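Local structure of monoacylglycerol lipase (Palaeococcus ferrophilus, 6QE2) at residues K192-T206 / V220-H233. The protein hydrolyses monoacylglycerols, probably releasing a fatty acid and glycerol through a serine nucleophile, as in other alpha/beta-hydrolase lipases. Sequence-based numbering, arbitrary orientation.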
ATOM      1  N   LYS A 192     -16.073   7.860  -0.909  1.00 30.71           N
ATOM      2  CA  LYS A 192     -17.463   7.382  -0.937  1.00 32.97           C
ATOM      3  C   LYS A 192     -17.595   5.875  -0.857  1.00 34.72           C
ATOM      4  O   LYS A 192     -18.665   5.383  -0.458  1.00 33.32           O
ATOM      5  CB  LYS A 192     -18.152   7.862  -2.222  1.00 37.62           C
ATOM      6  CG  LYS A 192     -18.201   9.389  -2.351  1.00 36.34           C
ATOM      7  CD  LYS A 192     -19.059   9.999  -1.181  1.00 44.82           C
ATOM      8  CE  LYS A 192     -19.609  11.408  -1.484  1.00 56.59           C
ATOM      9  NZ  LYS A 192     -18.621  12.518  -1.289  1.00 49.55           N
ATOM     10  N   ALA A 193     -16.548   5.126  -1.206  1.00 29.14           N
ATOM     11  CA  ALA A 193     -16.584   3.666  -1.195  1.00 26.10           C
ATOM     12  C   ALA A 193     -16.288   3.135   0.220  1.00 27.56           C
ATOM     13  O   ALA A 193     -15.647   3.818   1.017  1.00 27.56           O
ATOM     14  CB  ALA A 193     -15.554   3.115  -2.188  1.00 29.30           C
ATOM     15  N   PRO A 194     -16.677   1.907   0.529  1.00 24.38           N
ATOM     16  CA  PRO A 194     -16.358   1.335   1.843  1.00 24.15           C
ATOM     17  C   PRO A 194     -14.856   1.196   2.063  1.00 33.02           C
ATOM     18  O   PRO A 194     -14.089   0.965   1.128  1.00 26.41           O
ATOM     19  CB  PRO A 194     -17.043  -0.038   1.808  1.00 31.76           C
ATOM     20  CG  PRO A 194     -18.148   0.128   0.827  1.00 33.95           C
ATOM     21  CD  PRO A 194     -17.601   1.046  -0.232  1.00 28.37           C
ATOM     22  N   VAL A 195     -14.448   1.323   3.326  1.00 26.27           N
ATOM     23  CA  VAL A 195     -13.040   1.378   3.713  1.00 24.75           C
ATOM     24  C   VAL A 195     -12.761   0.344   4.795  1.00 22.26           C
ATOM     25  O   VAL A 195     -13.535   0.206   5.749  1.00 27.39           O
ATOM     26  CB  VAL A 195     -12.647   2.785   4.218  1.00 24.40           C
ATOM     27  CG1 VAL A 195     -11.226   2.776   4.803  1.00 24.98           C
ATOM     28  CG2 VAL A 195     -12.788   3.816   3.119  1.00 25.76           C
ATOM     29  N   LEU A 196     -11.640  -0.364   4.659  1.00 23.66           N
ATOM     30  CA  LEU A 196     -11.096  -1.206   5.721  1.00 23.53           C
ATOM     31  C   LEU A 196      -9.635  -0.830   5.931  1.00 23.46           C
ATOM     32  O   LEU A 196      -8.843  -0.860   4.982  1.00 22.24           O
ATOM     33  CB  LEU A 196     -11.221  -2.695   5.376  1.00 22.46           C
ATOM     34  CG  LEU A 196     -10.502  -3.684   6.298  1.00 23.82           C
ATOM     35  CD1 LEU A 196     -11.054  -3.626   7.733  1.00 24.04           C
ATOM     36  CD2 LEU A 196     -10.590  -5.104   5.733  1.00 26.82           C
ATOM     37  N   LEU A 197      -9.283  -0.460   7.161  1.00 22.75           N
ATOM     38  CA  LEU A 197      -7.908  -0.176   7.542  1.00 25.10           C
ATOM     39  C   LEU A 197      -7.423  -1.251   8.506  1.00 22.91           C
ATOM     40  O   LEU A 197      -8.135  -1.609   9.447  1.00 27.37           O
ATOM     41  CB  LEU A 197      -7.815   1.202   8.211  1.00 22.96           C
ATOM     42  CG  LEU A 197      -8.427   2.362   7.423  1.00 23.15           C
ATOM     43  CD1 LEU A 197      -8.403   3.626   8.269  1.00 23.75           C
ATOM     44  CD2 LEU A 197      -7.663   2.593   6.125  1.00 22.76           C
ATOM     45  N   LEU A 198      -6.205  -1.749   8.285  1.00 22.60           N
ATOM     46  CA  LEU A 198      -5.613  -2.781   9.130  1.00 21.79           C
ATOM     47  C   LEU A 198      -4.250  -2.306   9.612  1.00 24.49           C
ATOM     48  O   LEU A 198      -3.399  -1.939   8.795  1.00 26.86           O
ATOM     49  CB  LEU A 198      -5.461  -4.110   8.379  1.00 24.89           C
ATOM     50  CG  LEU A 198      -6.684  -4.673   7.662  1.00 28.77           C
ATOM     51  CD1 LEU A 198      -6.414  -4.659   6.175  1.00 29.42           C
ATOM     52  CD2 LEU A 198      -6.993  -6.082   8.125  1.00 29.68           C
ATOM     53  N   VAL A 199      -4.038  -2.305  10.933  1.00 23.66           N
ATOM     54  CA  VAL A 199      -2.792  -1.813  11.509  1.00 28.91           C
ATOM     55  C   VAL A 199      -2.292  -2.754  12.598  1.00 27.66           C
ATOM     56  O   VAL A 199      -3.074  -3.431  13.272  1.00 25.94           O
ATOM     57  CB  VAL A 199      -2.947  -0.384  12.081  1.00 26.08           C
ATOM     58  CG1 VAL A 199      -3.288   0.596  10.973  1.00 27.14           C
ATOM     59  CG2 VAL A 199      -4.016  -0.361  13.165  1.00 29.36           C
ATOM     60  N   GLY A 200      -0.971  -2.808  12.744  1.00 25.28           N
ATOM     61  CA  GLY A 200      -0.337  -3.444  13.891  1.00 26.70           C
ATOM     62  C   GLY A 200      -0.000  -2.398  14.938  1.00 25.42           C
ATOM     63  O   GLY A 200       0.532  -1.335  14.614  1.00 28.85           O
ATOM     64  N   THR A 201      -0.303  -2.709  16.208  1.00 26.45           N
ATOM     65  CA  THR A 201      -0.175  -1.687  17.242  1.00 24.82           C
ATOM     66  C   THR A 201       1.271  -1.328  17.552  1.00 29.74           C
ATOM     67  O   THR A 201       1.521  -0.241  18.081  1.00 29.86           O
ATOM     68  CB  THR A 201      -0.854  -2.127  18.546  1.00 33.63           C
ATOM     69  OG1 THR A 201      -0.191  -3.284  19.068  1.00 32.54           O
ATOM     70  CG2 THR A 201      -2.325  -2.434  18.320  1.00 29.95           C
ATOM     71  N   ALA A 202       2.226  -2.198  17.227  1.00 26.79           N
ATOM     72  CA  ALA A 202       3.632  -1.938  17.507  1.00 30.42           C
ATOM     73  C   ALA A 202       4.380  -1.432  16.285  1.00 35.93           C
ATOM     74  O   ALA A 202       5.616  -1.376  16.301  1.00 32.30           O
ATOM     75  CB  ALA A 202       4.302  -3.203  18.045  1.00 33.09           C
ATOM     76  N   ASP A 203       3.656  -1.043  15.240  1.00 29.28           N
ATOM     77  CA  ASP A 203       4.255  -0.549  14.009  1.00 30.46           C
ATOM     78  C   ASP A 203       4.839   0.844  14.240  1.00 28.70           C
ATOM     79  O   ASP A 203       4.111   1.776  14.593  1.00 32.17           O
ATOM     80  CB  ASP A 203       3.174  -0.522  12.927  1.00 28.46           C
ATOM     81  CG  ASP A 203       3.693  -0.147  11.555  1.00 29.40           C
ATOM     82  OD1 ASP A 203       4.883   0.196  11.400  1.00 27.33           O
ATOM     83  OD2 ASP A 203       2.876  -0.210  10.611  1.00 26.01           O
ATOM     84  N   ILE A 204       6.153   0.986  14.069  1.00 26.46           N
ATOM     85  CA  ILE A 204       6.786   2.302  14.097  1.00 30.57           C
ATOM     86  C   ILE A 204       7.211   2.781  12.717  1.00 28.44           C
ATOM     87  O   ILE A 204       7.668   3.928  12.589  1.00 27.22           O
ATOM     88  CB  ILE A 204       7.973   2.356  15.084  1.00 39.49           C
ATOM     89  CG1 ILE A 204       8.999   1.266  14.802  1.00 42.87           C
ATOM     90  CG2 ILE A 204       7.472   2.237  16.517  1.00 42.08           C
ATOM     91  CD1 ILE A 204      10.091   1.227  15.858  1.00 51.05           C
ATOM     92  N   ILE A 205       7.091   1.949  11.684  1.00 26.09           N
ATOM     93  CA  ILE A 205       7.383   2.418  10.335  1.00 25.12           C
ATOM     94  C   ILE A 205       6.258   3.323   9.845  1.00 29.53           C
ATOM     95  O   ILE A 205       6.502   4.391   9.270  1.00 24.27           O
ATOM     96  CB  ILE A 205       7.591   1.215   9.395  1.00 26.95           C
ATOM     97  CG1 ILE A 205       8.843   0.435   9.799  1.00 29.23           C
ATOM     98  CG2 ILE A 205       7.692   1.681   7.951  1.00 23.73           C
ATOM     99  CD1 ILE A 205       9.000  -0.884   9.099  1.00 30.04           C
ATOM    100  N   THR A 206       5.008   2.907  10.060  1.00 22.41           N
ATOM    101  CA  THR A 206       3.826   3.736   9.822  1.00 20.22           C
ATOM    102  C   THR A 206       3.020   3.697  11.113  1.00 23.55           C
ATOM    103  O   THR A 206       2.230   2.772  11.332  1.00 25.65           O
ATOM    104  CB  THR A 206       3.005   3.231   8.631  1.00 23.75           C
ATOM    105  OG1 THR A 206       2.721   1.839   8.803  1.00 24.08           O
ATOM    106  CG2 THR A 206       3.759   3.416   7.318  1.00 25.22           C
ATOM    107  N   VAL A 220     -17.578   8.512   5.111  1.00 33.28           N
ATOM    108  CA  VAL A 220     -18.286   7.337   4.628  1.00 33.51           C
ATOM    109  C   VAL A 220     -18.703   6.494   5.824  1.00 36.04           C
ATOM    110  O   VAL A 220     -17.955   6.349   6.802  1.00 34.66           O
ATOM    111  CB  VAL A 220     -17.403   6.548   3.644  1.00 33.27           C
ATOM    112  CG1 VAL A 220     -16.140   6.029   4.332  1.00 30.09           C
ATOM    113  CG2 VAL A 220     -18.181   5.407   3.004  1.00 32.60           C
ATOM    114  N   LYS A 221     -19.923   5.960   5.772  1.00 35.99           N
ATOM    115  CA  LYS A 221     -20.452   5.244   6.927  1.00 35.49           C
ATOM    116  C   LYS A 221     -19.865   3.844   7.042  1.00 30.55           C
ATOM    117  O   LYS A 221     -19.560   3.391   8.151  1.00 32.52           O
ATOM    118  CB  LYS A 221     -21.977   5.211   6.864  1.00 41.92           C
ATOM    119  CG  LYS A 221     -22.580   6.602   6.944  1.00 57.30           C
ATOM    120  CD  LYS A 221     -24.083   6.602   6.776  1.00 69.73           C
ATOM    121  CE  LYS A 221     -24.632   8.003   6.990  1.00 71.48           C
ATOM    122  NZ  LYS A 221     -23.775   9.029   6.329  1.00 71.55           N
ATOM    123  N   ASP A 222     -19.699   3.147   5.915  1.00 29.57           N
ATOM    124  CA  ASP A 222     -19.158   1.786   5.916  1.00 29.72           C
ATOM    125  C   ASP A 222     -17.636   1.878   5.994  1.00 32.80           C
ATOM    126  O   ASP A 222     -16.913   1.732   5.006  1.00 30.74           O
ATOM    127  CB  ASP A 222     -19.623   1.019   4.682  1.00 34.07           C
ATOM    128  CG  ASP A 222     -19.307  -0.467   4.756  1.00 38.53           C
ATOM    129  OD1 ASP A 222     -18.599  -0.898   5.692  1.00 36.39           O
ATOM    130  OD2 ASP A 222     -19.777  -1.213   3.871  1.00 38.84           O
ATOM    131  N   LYS A 223     -17.146   2.165   7.199  1.00 29.27           N
ATOM    132  CA  LYS A 223     -15.719   2.217   7.478  1.00 26.96           C
ATOM    133  C   LYS A 223     -15.394   1.313   8.658  1.00 31.45           C
ATOM    134  O   LYS A 223     -16.182   1.197   9.605  1.00 29.72           O
ATOM    135  CB  LYS A 223     -15.263   3.652   7.763  1.00 28.14           C
ATOM    136  CG  LYS A 223     -16.009   4.309   8.912  1.00 31.94           C
ATOM    137  CD  LYS A 223     -15.540   5.735   9.138  1.00 31.75           C
ATOM    138  CE  LYS A 223     -16.111   6.287  10.430  1.00 33.46           C
ATOM    139  NZ  LYS A 223     -15.705   7.701  10.663  1.00 32.91           N
ATOM    140  N   THR A 224     -14.230   0.669   8.596  1.00 24.60           N
ATOM    141  CA  THR A 224     -13.795  -0.291   9.600  1.00 27.39           C
ATOM    142  C   THR A 224     -12.298  -0.141   9.820  1.00 29.86           C
ATOM    143  O   THR A 224     -11.544   0.041   8.863  1.00 25.30           O
ATOM    144  CB  THR A 224     -14.124  -1.730   9.163  1.00 30.92           C
ATOM    145  OG1 THR A 224     -15.534  -1.855   8.950  1.00 27.74           O
ATOM    146  CG2 THR A 224     -13.682  -2.743  10.209  1.00 31.45           C
ATOM    147  N   ILE A 225     -11.870  -0.179  11.081  1.00 26.68           N
ATOM    148  CA  ILE A 225     -10.451  -0.233  11.407  1.00 22.38           C
ATOM    149  C   ILE A 225     -10.209  -1.430  12.315  1.00 28.92           C
ATOM    150  O   ILE A 225     -10.943  -1.640  13.288  1.00 28.91           O
ATOM    151  CB  ILE A 225      -9.952   1.079  12.044  1.00 22.21           C
ATOM    152  CG1 ILE A 225      -8.464   0.971  12.377  1.00 26.47           C
ATOM    153  CG2 ILE A 225     -10.779   1.442  13.286  1.00 27.07           C
ATOM    154  CD1 ILE A 225      -7.811   2.311  12.676  1.00 26.06           C
ATOM    155  N   MET A 226      -9.220  -2.247  11.964  1.00 26.64           N
ATOM    156  CA  MET A 226      -8.867  -3.437  12.723  1.00 29.21           C
ATOM    157  C   MET A 226      -7.430  -3.338  13.200  1.00 34.31           C
ATOM    158  O   MET A 226      -6.519  -3.141  12.389  1.00 26.76           O
ATOM    159  CB  MET A 226      -9.046  -4.701  11.884  1.00 29.22           C
ATOM    160  CG  MET A 226     -10.456  -4.901  11.397  1.00 30.83           C
ATOM    161  SD  MET A 226     -10.584  -6.463  10.522  1.00 39.24           S
ATOM    162  CE  MET A 226     -10.277  -7.605  11.864  1.00 36.54           C
ATOM    163  N   GLU A 227      -7.228  -3.501  14.504  1.00 28.15           N
ATOM    164  CA  GLU A 227      -5.901  -3.465  15.093  1.00 29.48           C
ATOM    165  C   GLU A 227      -5.453  -4.871  15.467  1.00 30.65           C
ATOM    166  O   GLU A 227      -6.255  -5.711  15.884  1.00 32.58           O
ATOM    167  CB  GLU A 227      -5.887  -2.564  16.334  1.00 27.06           C
ATOM    168  CG  GLU A 227      -6.446  -1.183  16.058  1.00 31.09           C
ATOM    169  CD  GLU A 227      -5.916  -0.139  17.009  1.00 33.86           C
ATOM    170  OE1 GLU A 227      -5.006  -0.471  17.794  1.00 39.91           O
ATOM    171  OE2 GLU A 227      -6.421   1.001  16.978  1.00 38.68           O
ATOM    172  N   PHE A 228      -4.157  -5.114  15.332  1.00 27.08           N
ATOM    173  CA  PHE A 228      -3.560  -6.413  15.627  1.00 29.91           C
ATOM    174  C   PHE A 228      -2.499  -6.183  16.699  1.00 30.93           C
ATOM    175  O   PHE A 228      -1.390  -5.724  16.407  1.00 30.33           O
ATOM    176  CB  PHE A 228      -3.005  -7.049  14.363  1.00 32.96           C
ATOM    177  CG  PHE A 228      -4.067  -7.344  13.343  1.00 31.58           C
ATOM    178  CD1 PHE A 228      -4.519  -6.351  12.486  1.00 27.51           C
ATOM    179  CD2 PHE A 228      -4.647  -8.602  13.272  1.00 34.93           C
ATOM    180  CE1 PHE A 228      -5.517  -6.608  11.567  1.00 26.54           C
ATOM    181  CE2 PHE A 228      -5.640  -8.868  12.350  1.00 31.69           C
ATOM    182  CZ  PHE A 228      -6.073  -7.870  11.494  1.00 29.48           C
ATOM    183  N   LYS A 229      -2.858  -6.504  17.939  1.00 31.30           N
ATOM    184  CA  LYS A 229      -2.058  -6.121  19.094  1.00 30.19           C
ATOM    185  C   LYS A 229      -0.674  -6.755  19.039  1.00 25.39           C
ATOM    186  O   LYS A 229      -0.540  -7.981  18.960  1.00 34.19           O
ATOM    187  CB  LYS A 229      -2.781  -6.529  20.373  1.00 35.31           C
ATOM    188  CG  LYS A 229      -2.037  -6.155  21.648  1.00 35.49           C
ATOM    189  CD  LYS A 229      -2.822  -6.583  22.873  1.00 46.01           C
ATOM    190  CE  LYS A 229      -2.084  -6.213  24.150  1.00 52.87           C
ATOM    191  NZ  LYS A 229      -1.832  -4.749  24.224  1.00 57.73           N
ATOM    192  N   GLY A 230       0.355  -5.912  19.065  1.00 30.48           N
ATOM    193  CA  GLY A 230       1.727  -6.355  19.077  1.00 32.79           C
ATOM    194  C   GLY A 230       2.376  -6.511  17.719  1.00 35.60           C
ATOM    195  O   GLY A 230       3.605  -6.591  17.644  1.00 32.01           O
ATOM    196  N   ALA A 231       1.595  -6.551  16.642  1.00 31.68           N
ATOM    197  CA  ALA A 231       2.170  -6.767  15.324  1.00 27.64           C
ATOM    198  C   ALA A 231       2.994  -5.562  14.887  1.00 30.14           C
ATOM    199  O   ALA A 231       2.741  -4.425  15.295  1.00 27.49           O
ATOM    200  CB  ALA A 231       1.072  -7.054  14.296  1.00 26.49           C
ATOM    201  N   TYR A 232       3.995  -5.828  14.053  1.00 26.62           N
ATOM    202  CA  TYR A 232       4.844  -4.795  13.479  1.00 26.10           C
ATOM    203  C   TYR A 232       4.201  -4.271  12.189  1.00 27.76           C
ATOM    204  O   TYR A 232       2.983  -4.355  11.999  1.00 27.52           O
ATOM    205  CB  TYR A 232       6.249  -5.352  13.224  1.00 28.21           C
ATOM    206  CG  TYR A 232       7.083  -5.584  14.470  1.00 33.09           C
ATOM    207  CD1 TYR A 232       6.578  -5.315  15.733  1.00 34.27           C
ATOM    208  CD2 TYR A 232       8.382  -6.066  14.371  1.00 31.19           C
ATOM    209  CE1 TYR A 232       7.345  -5.531  16.867  1.00 35.31           C
ATOM    210  CE2 TYR A 232       9.156  -6.278  15.498  1.00 40.09           C
ATOM    211  CZ  TYR A 232       8.635  -6.013  16.740  1.00 35.44           C
ATOM    212  OH  TYR A 232       9.407  -6.226  17.865  1.00 42.85           O
ATOM    213  N   HIS A 233       5.026  -3.718  11.293  1.00 29.20           N
ATOM    214  CA  HIS A 233       4.538  -3.071  10.075  1.00 25.47           C
ATOM    215  C   HIS A 233       3.897  -4.071   9.119  1.00 29.44           C
ATOM    216  O   HIS A 233       2.856  -3.783   8.516  1.00 26.67           O
ATOM    217  CB  HIS A 233       5.700  -2.347   9.402  1.00 26.81           C
ATOM    218  CG  HIS A 233       5.328  -1.600   8.157  1.00 27.56           C
ATOM    219  ND1 HIS A 233       4.423  -0.560   8.154  1.00 27.21           N
ATOM    220  CD2 HIS A 233       5.761  -1.727   6.879  1.00 29.52           C
ATOM    221  CE1 HIS A 233       4.310  -0.082   6.925  1.00 26.12           C
ATOM    222  NE2 HIS A 233       5.107  -0.777   6.132  1.00 25.41           N
TER
HETATM  223  O   HOH W   1     -15.880  -1.143   6.221  1.00 26.88           O
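The His233 imidazole carries Ile205 on one face, with CG2 3.8 Å from the ring centroid and almost exactly on the normal, a CH-pi contact. At the ring edge, ND1 donates a hydrogen bond to Asp203 OD2 at 2.9 Å, nearly in the ring plane and on the syn side of the carboxylate. The two planes stand 63° apart. Thr206 OG1 donates to Asp203 OD2 at 2.7 Å from the opposite face of the carboxylate, while Asp203 OD1 takes Thr206 N in an Asx motif, so the carboxylate is gripped from several directions. CG anti to the backbone N (chi1 -178°) carries the His233 ring alongside Asp203; its NE2 hydrogen-bonds Ser87 OG, which fits a Ser-His-Asp triad, and a glycerol also bonds NE2. The Phe228 ring meets Val199 O in plane at its edge, and Leu198 CD2 packs near Phe228 CE1 at 3.8 Å.

The loops bearing Asp203 and His233 follow the last two parallel strands of the alpha/beta-hydrolase sheet, 195-200 and outermost 223-228, joined by a beta-alpha-beta crossover through helix 209-217. Seven backbone bonds run from Val195 N to Thr201 N. Beyond them, Thr201 OG1 receives Gly230 N at 2.7 Å, practically straight at 178°, pinning the type II turn from Phe228 to Ala231. Near the other end, a water donates to Val195 O and Asp222 OD1 and also bonds Thr224 OG1; Asp222 OD2 goes to His256.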